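Long-range contacts in ribonuclease VapC2 (Rickettsia felis, PDB 3ZVK), which acts as the toxin of a type II toxin-antitoxin pair, a magnesium-dependent ribonuclease that cleaves single-stranded RNA and is held in complex with VapB2: residues 1-6 / 110-115; 37-42 / 100-105. The protein carries 1 engineered substitution. All coordinates share one frame; numbering follows the deposited sequence.

Interaction 1: 1-6 / 110-115; sequences MIYMLG and NATLVT. Engineered in segment 1-6: Gly6 (natural residue Asp).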
ATOM      1  N   MET A   1      18.203 -27.624   4.513  1.00 66.49           N
ATOM      2  CA  MET A   1      17.058 -27.517   3.621  1.00 65.85           C
ATOM      3  C   MET A   1      15.769 -27.244   4.378  1.00 64.27           C
ATOM      4  O   MET A   1      15.812 -27.049   5.587  1.00 63.41           O
ATOM      5  CB  MET A   1      16.953 -28.760   2.718  1.00 70.86           C
ATOM      6  CG  MET A   1      16.321 -29.972   3.372  1.00 75.28           C
ATOM      7  SD  MET A   1      15.469 -31.106   2.234  1.00 82.58           S
ATOM      8  CE  MET A   1      14.660 -30.012   1.134  1.00 78.35           C
ATOM      9  N   ILE A   2      14.626 -27.209   3.677  1.00 57.58           N
ATOM     10  CA  ILE A   2      13.304 -26.985   4.281  1.00 53.09           C
ATOM     11  C   ILE A   2      12.597 -28.322   4.503  1.00 51.18           C
ATOM     12  O   ILE A   2      12.488 -29.134   3.592  1.00 48.92           O
ATOM     13  CB  ILE A   2      12.421 -25.997   3.448  1.00 55.95           C
ATOM     14  CG1 ILE A   2      13.140 -24.642   3.229  1.00 57.72           C
ATOM     15  CG2 ILE A   2      11.039 -25.782   4.087  1.00 54.86           C
ATOM     16  CD1 ILE A   2      12.490 -23.694   2.219  1.00 68.00           C
ATOM     17  N   TYR A   3      12.104 -28.538   5.725  1.00 45.39           N
ATOM     18  CA  TYR A   3      11.297 -29.695   6.062  1.00 43.31           C
ATOM     19  C   TYR A   3       9.911 -29.153   6.382  1.00 46.29           C
ATOM     20  O   TYR A   3       9.763 -28.395   7.336  1.00 46.94           O
ATOM     21  CB  TYR A   3      11.868 -30.435   7.274  1.00 42.99           C
ATOM     22  CG  TYR A   3      13.007 -31.361   6.919  1.00 45.21           C
ATOM     23  CD1 TYR A   3      14.306 -30.880   6.782  1.00 46.13           C
ATOM     24  CD2 TYR A   3      12.785 -32.729   6.695  1.00 46.91           C
ATOM     25  CE1 TYR A   3      15.361 -31.730   6.447  1.00 48.81           C
ATOM     26  CE2 TYR A   3      13.832 -33.586   6.371  1.00 44.76           C
ATOM     27  CZ  TYR A   3      15.127 -33.083   6.260  1.00 53.80           C
ATOM     28  OH  TYR A   3      16.202 -33.897   5.946  1.00 54.61           O
ATOM     29  N   MET A   4       8.911 -29.486   5.569  1.00 41.05           N
ATOM     30  CA  MET A   4       7.533 -29.049   5.803  1.00 38.90           C
ATOM     31  C   MET A   4       6.769 -30.216   6.414  1.00 46.08           C
ATOM     32  O   MET A   4       6.838 -31.340   5.891  1.00 48.06           O
ATOM     33  CB  MET A   4       6.871 -28.568   4.503  1.00 40.72           C
ATOM     34  CG  MET A   4       7.576 -27.390   3.892  1.00 44.49           C
ATOM     35  SD  MET A   4       6.723 -26.588   2.533  1.00 49.43           S
ATOM     36  CE  MET A   4       5.596 -25.563   3.445  1.00 44.13           C
ATOM     37  N   LEU A   5       6.099 -29.988   7.553  1.00 41.49           N
ATOM     38  CA  LEU A   5       5.334 -31.078   8.195  1.00 40.40           C
ATOM     39  C   LEU A   5       3.910 -31.100   7.683  1.00 40.85           C
ATOM     40  O   LEU A   5       3.292 -30.039   7.489  1.00 38.69           O
ATOM     41  CB  LEU A   5       5.319 -30.964   9.740  1.00 39.38           C
ATOM     42  CG  LEU A   5       6.616 -30.593  10.420  1.00 42.88           C
ATOM     43  CD1 LEU A   5       6.362 -30.220  11.885  1.00 42.08           C
ATOM     44  CD2 LEU A   5       7.645 -31.712  10.273  1.00 42.69           C
ATOM     45  N   GLY A   6       3.423 -32.303   7.436  1.00 39.36           N
ATOM     46  CA  GLY A   6       2.053 -32.553   6.988  1.00 39.93           C
ATOM     47  C   GLY A   6       1.104 -32.482   8.168  1.00 44.72           C
ATOM     48  O   GLY A   6       1.539 -32.384   9.322  1.00 45.00           O
ATOM     49  N   ASN A 110      10.660 -26.864  -2.836  1.00 57.15           N
ATOM     50  CA  ASN A 110      11.715 -27.880  -2.965  1.00 58.48           C
ATOM     51  C   ASN A 110      12.063 -28.437  -1.580  1.00 60.35           C
ATOM     52  O   ASN A 110      13.217 -28.561  -1.207  1.00 61.35           O
ATOM     53  CB  ASN A 110      12.936 -27.370  -3.737  1.00 60.97           C
ATOM     54  CG  ASN A 110      13.529 -28.469  -4.557  1.00 95.14           C
ATOM     55  OD1 ASN A 110      14.166 -29.401  -4.039  1.00 91.54           O
ATOM     56  ND2 ASN A 110      13.222 -28.445  -5.851  1.00 92.79           N
ATOM     57  N   ALA A 111      11.023 -28.738  -0.820  1.00 53.90           N
ATOM     58  CA  ALA A 111      11.080 -29.195   0.552  1.00 51.10           C
ATOM     59  C   ALA A 111      10.818 -30.694   0.689  1.00 53.62           C
ATOM     60  O   ALA A 111      10.193 -31.299  -0.177  1.00 53.76           O
ATOM     61  CB  ALA A 111      10.046 -28.414   1.374  1.00 48.84           C
ATOM     62  N   THR A 112      11.239 -31.265   1.820  1.00 49.37           N
ATOM     63  CA  THR A 112      10.952 -32.643   2.188  1.00 49.01           C
ATOM     64  C   THR A 112       9.634 -32.585   2.955  1.00 54.16           C
ATOM     65  O   THR A 112       9.507 -31.824   3.943  1.00 53.58           O
ATOM     66  CB  THR A 112      12.054 -33.229   3.055  1.00 55.95           C
ATOM     67  OG1 THR A 112      13.273 -33.282   2.310  1.00 63.19           O
ATOM     68  CG2 THR A 112      11.716 -34.614   3.553  1.00 53.05           C
ATOM     69  N   LEU A 113       8.638 -33.359   2.486  1.00 49.45           N
ATOM     70  CA  LEU A 113       7.349 -33.404   3.159  1.00 46.80           C
ATOM     71  C   LEU A 113       7.357 -34.544   4.153  1.00 48.81           C
ATOM     72  O   LEU A 113       7.634 -35.689   3.790  1.00 51.03           O
ATOM     73  CB  LEU A 113       6.188 -33.522   2.162  1.00 46.87           C
ATOM     74  CG  LEU A 113       4.759 -33.476   2.727  1.00 49.73           C
ATOM     75  CD1 LEU A 113       4.462 -32.178   3.482  1.00 46.57           C
ATOM     76  CD2 LEU A 113       3.791 -33.610   1.616  1.00 54.53           C
ATOM     77  N   VAL A 114       7.061 -34.222   5.408  1.00 42.56           N
ATOM     78  CA  VAL A 114       7.083 -35.161   6.511  1.00 42.17           C
ATOM     79  C   VAL A 114       5.717 -35.757   6.760  1.00 48.51           C
ATOM     80  O   VAL A 114       4.751 -35.036   6.984  1.00 46.01           O
ATOM     81  CB  VAL A 114       7.725 -34.581   7.777  1.00 44.81           C
ATOM     82  CG1 VAL A 114       7.913 -35.662   8.833  1.00 45.39           C
ATOM     83  CG2 VAL A 114       9.054 -33.877   7.469  1.00 44.30           C
ATOM     84  N   THR A 115       5.665 -37.097   6.731  1.00 49.86           N
ATOM     85  CA  THR A 115       4.463 -37.881   6.871  1.00 51.36           C
ATOM     86  C   THR A 115       4.496 -38.883   8.031  1.00 58.38           C
ATOM     87  O   THR A 115       5.556 -39.136   8.582  1.00 58.64           O
ATOM     88  CB  THR A 115       4.041 -38.444   5.507  1.00 60.64           C
ATOM     89  OG1 THR A 115       2.691 -38.903   5.617  1.00 63.24           O
ATOM     90  CG2 THR A 115       4.973 -39.544   5.000  1.00 55.20           C
TER
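The Tyr3 ring has Thr112 OG1 above one face, near the ring border. Val114 CG2 meets the ring edge in its plane, 4.0 Å from Tyr3 CD2. Thr112 runs alongside Tyr3, with Thr112 CG2 3.7 Å from Tyr3 CE2. Leu5 CD2 lies beside Val114 CB on this face of the sheet, where Cys10 and Ile9 of helix 7-16 pack on Leu5 and Val114. Met4 and Leu113 point to the other face, toward helix 97-109. There Met4 CG packs on Ala111 CB at 3.7 Å. Leu113 CG is anti to the backbone N (chi1 -176°), and its CD1 comes to 3.5 Å from Met4 O. Four backbone bonds join the strands: Thr112 N to Ile2 O, Met4 N to Thr112 O (2.9 Å), Val114 N to Met4 O, and Gly6 N to Val114 O (3.1 Å). Strand 33-37 flanks strand 2-5, and strand 128-131 flanks strand 112-115. Gly6 is an engineered replacement of the natural Asp, a predicted magnesium ligand, and occupies the N-cap of helix 7-16. This is the centre of the parallel sheet of a PIN domain, where the first strand ends at the predicted magnesium site.

Interaction 2: 37-42 / 100-105; sequences SSIVLA and LLIASH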
ATOM      1  N   SER A  37       2.837 -25.414   5.977  1.00 40.23           N
ATOM      2  CA  SER A  37       2.098 -24.652   4.989  1.00 39.52           C
ATOM      3  C   SER A  37       0.971 -23.960   5.746  1.00 42.43           C
ATOM      4  O   SER A  37       0.472 -24.502   6.725  1.00 43.39           O
ATOM      5  CB  SER A  37       1.477 -25.617   3.977  1.00 41.03           C
ATOM      6  OG  SER A  37       0.767 -24.900   2.982  1.00 44.37           O
ATOM      7  N   SER A  38       0.541 -22.785   5.283  1.00 37.64           N
ATOM      8  CA  SER A  38      -0.628 -22.119   5.847  1.00 35.44           C
ATOM      9  C   SER A  38      -1.865 -23.058   5.678  1.00 40.67           C
ATOM     10  O   SER A  38      -2.778 -22.969   6.504  1.00 41.00           O
ATOM     11  CB  SER A  38      -0.858 -20.758   5.196  1.00 35.03           C
ATOM     12  OG  SER A  38      -0.939 -20.815   3.780  1.00 39.89           O
ATOM     13  N   ILE A  39      -1.845 -24.007   4.661  1.00 36.22           N
ATOM     14  CA  ILE A  39      -2.891 -25.033   4.395  1.00 35.49           C
ATOM     15  C   ILE A  39      -2.993 -26.047   5.564  1.00 36.77           C
ATOM     16  O   ILE A  39      -4.088 -26.404   5.977  1.00 38.87           O
ATOM     17  CB  ILE A  39      -2.754 -25.737   2.993  1.00 38.51           C
ATOM     18  CG1 ILE A  39      -2.544 -24.737   1.815  1.00 38.10           C
ATOM     19  CG2 ILE A  39      -3.931 -26.690   2.730  1.00 38.61           C
ATOM     20  CD1 ILE A  39      -3.656 -23.637   1.628  1.00 39.35           C
ATOM     21  N   VAL A  40      -1.859 -26.447   6.116  1.00 31.54           N
ATOM     22  CA  VAL A  40      -1.775 -27.302   7.308  1.00 31.78           C
ATOM     23  C   VAL A  40      -2.382 -26.547   8.478  1.00 37.23           C
ATOM     24  O   VAL A  40      -3.228 -27.102   9.172  1.00 38.70           O
ATOM     25  CB  VAL A  40      -0.331 -27.785   7.643  1.00 33.85           C
ATOM     26  CG1 VAL A  40      -0.274 -28.444   9.022  1.00 32.56           C
ATOM     27  CG2 VAL A  40       0.188 -28.727   6.562  1.00 34.34           C
ATOM     28  N   LEU A  41      -1.997 -25.270   8.650  1.00 34.17           N
ATOM     29  CA  LEU A  41      -2.506 -24.403   9.723  1.00 33.95           C
ATOM     30  C   LEU A  41      -4.012 -24.213   9.656  1.00 38.45           C
ATOM     31  O   LEU A  41      -4.674 -24.221  10.699  1.00 37.77           O
ATOM     32  CB  LEU A  41      -1.744 -23.074   9.805  1.00 33.09           C
ATOM     33  CG  LEU A  41      -2.083 -22.190  10.998  1.00 35.71           C
ATOM     34  CD1 LEU A  41      -1.846 -22.910  12.368  1.00 35.14           C
ATOM     35  CD2 LEU A  41      -1.492 -20.803  10.855  1.00 34.06           C
ATOM     36  N   ALA A  42      -4.569 -24.140   8.428  1.00 36.18           N
ATOM     37  CA  ALA A  42      -6.014 -24.050   8.204  1.00 35.01           C
ATOM     38  C   ALA A  42      -6.671 -25.293   8.803  1.00 40.45           C
ATOM     39  O   ALA A  42      -7.647 -25.174   9.544  1.00 40.50           O
ATOM     40  CB  ALA A  42      -6.310 -23.957   6.722  1.00 35.96           C
ATOM     41  N   LEU A 100      -3.408 -32.412  -1.551  1.00 47.46           N
ATOM     42  CA  LEU A 100      -2.935 -32.039  -2.886  1.00 48.87           C
ATOM     43  C   LEU A 100      -2.267 -30.606  -2.829  1.00 51.59           C
ATOM     44  O   LEU A 100      -1.183 -30.415  -3.377  1.00 50.73           O
ATOM     45  CB  LEU A 100      -4.125 -32.048  -3.857  1.00 50.15           C
ATOM     46  CG  LEU A 100      -3.922 -32.551  -5.288  1.00 57.95           C
ATOM     47  CD1 LEU A 100      -2.813 -33.555  -5.394  1.00 60.30           C
ATOM     48  CD2 LEU A 100      -5.182 -33.220  -5.803  1.00 60.85           C
ATOM     49  N   LEU A 101      -2.885 -29.648  -2.106  1.00 46.94           N
ATOM     50  CA  LEU A 101      -2.367 -28.289  -1.933  1.00 46.43           C
ATOM     51  C   LEU A 101      -1.072 -28.317  -1.118  1.00 51.09           C
ATOM     52  O   LEU A 101      -0.099 -27.657  -1.480  1.00 50.30           O
ATOM     53  CB  LEU A 101      -3.412 -27.362  -1.258  1.00 45.32           C
ATOM     54  CG  LEU A 101      -4.601 -26.895  -2.131  1.00 50.23           C
ATOM     55  CD1 LEU A 101      -5.709 -26.342  -1.296  1.00 49.17           C
ATOM     56  CD2 LEU A 101      -4.190 -25.799  -3.079  1.00 50.95           C
ATOM     57  N   ILE A 102      -1.077 -29.107  -0.025  1.00 47.85           N
ATOM     58  CA  ILE A 102       0.038 -29.315   0.889  1.00 45.76           C
ATOM     59  C   ILE A 102       1.239 -29.876   0.136  1.00 49.49           C
ATOM     60  O   ILE A 102       2.332 -29.343   0.312  1.00 49.65           O
ATOM     61  CB  ILE A 102      -0.404 -30.179   2.120  1.00 46.95           C
ATOM     62  CG1 ILE A 102      -1.312 -29.338   3.049  1.00 44.69           C
ATOM     63  CG2 ILE A 102       0.806 -30.716   2.914  1.00 45.37           C
ATOM     64  CD1 ILE A 102      -2.448 -30.132   3.755  1.00 44.04           C
ATOM     65  N   ALA A 103       1.032 -30.920  -0.705  1.00 47.04           N
ATOM     66  CA  ALA A 103       2.059 -31.599  -1.513  1.00 49.04           C
ATOM     67  C   ALA A 103       2.645 -30.654  -2.552  1.00 52.87           C
ATOM     68  O   ALA A 103       3.870 -30.579  -2.679  1.00 53.21           O
ATOM     69  CB  ALA A 103       1.477 -32.847  -2.178  1.00 51.50           C
ATOM     70  N   SER A 104       1.770 -29.886  -3.239  1.00 49.95           N
ATOM     71  CA  SER A 104       2.114 -28.867  -4.252  1.00 51.45           C
ATOM     72  C   SER A 104       3.065 -27.838  -3.667  1.00 53.72           C
ATOM     73  O   SER A 104       3.992 -27.403  -4.337  1.00 53.89           O
ATOM     74  CB  SER A 104       0.858 -28.123  -4.705  1.00 55.16           C
ATOM     75  OG  SER A 104      -0.027 -29.028  -5.335  1.00 70.09           O
ATOM     76  N   HIS A 105       2.777 -27.423  -2.421  1.00 48.91           N
ATOM     77  CA  HIS A 105       3.508 -26.433  -1.638  1.00 47.17           C
ATOM     78  C   HIS A 105       4.918 -26.927  -1.332  1.00 52.10           C
ATOM     79  O   HIS A 105       5.855 -26.170  -1.557  1.00 53.85           O
ATOM     80  CB  HIS A 105       2.736 -26.044  -0.360  1.00 45.08           C
ATOM     81  CG  HIS A 105       3.140 -24.717   0.201  1.00 47.30           C
ATOM     82  ND1 HIS A 105       2.483 -24.166   1.273  1.00 47.38           N
ATOM     83  CD2 HIS A 105       4.135 -23.880  -0.170  1.00 49.05           C
ATOM     84  CE1 HIS A 105       3.076 -23.012   1.510  1.00 46.19           C
ATOM     85  NE2 HIS A 105       4.061 -22.791   0.656  1.00 47.73           N
TER
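Ser37 OG and His105 ND1 share a hydrogen bond of 2.5 Å; either could be the donor. The hydroxyl lies at the ring edge, in its plane. Ser37 OG is anti to its backbone N (chi1 -179°), and it also accepts from Ile39 N at 3.2 Å, capping helix 38-50. One hydroxyl thus joins the start of one helix to a side chain of the other. The His105 ring meets Phe73 edge-to-face, and its NE2 has a weak hydrogen bond to Glu109 OE2. The two helical segments run nearly antiparallel, at 154° with axes 9.5 Å apart. Helix 38-50 starts directly at the end of strand 33-37, and helix 97-109 leads into strand 112-115, as in the alpha/beta PIN fold. Apolar packing supplies the rest. Ile39 CG2 sits 3.7 Å from Ile102 CG1, the side chains meeting at a slant. Val40 CG2 reaches the same Ile102 CG1 at 3.9 Å, nearly at right angles. With CG1 anti to its carbonyl carbon (chi1 -72°), Ile102 turns that branch toward both Ile39 and Val40. Ile39 CG2 also touches Leu101 CB at 4.1 Å. Ile39 packs on Ile39, and Leu101 on Leu101, of a second VapC2 subunit. Ser38 OG makes hydrogen bonds to Phe73 N of its own chain and to Phe73 O of the second subunit.

Interactions 1 and 2 have centres 11 Å apart and form adjoining layers of one core. Interaction 2 is nested within the chain loop that interaction 1 closes, and helix 97-109 leads into strand 112-115. Met4 is one bridge: its CE is 3.7 Å from Ser37 N and 4.0 Å from His105 ND1. Leu113 CD1 lies 4.0 Å from Ile102 CG2, packing the strand against the helix. Nearer the predicted magnesium site, Val40 CG2 is 3.5 Å from Leu5 O, just before the engineered Gly6. Interaction 1 thus brings a strand end to that site. Interaction 2 packs beside it and also takes part in the VapC2-VapC2 interface.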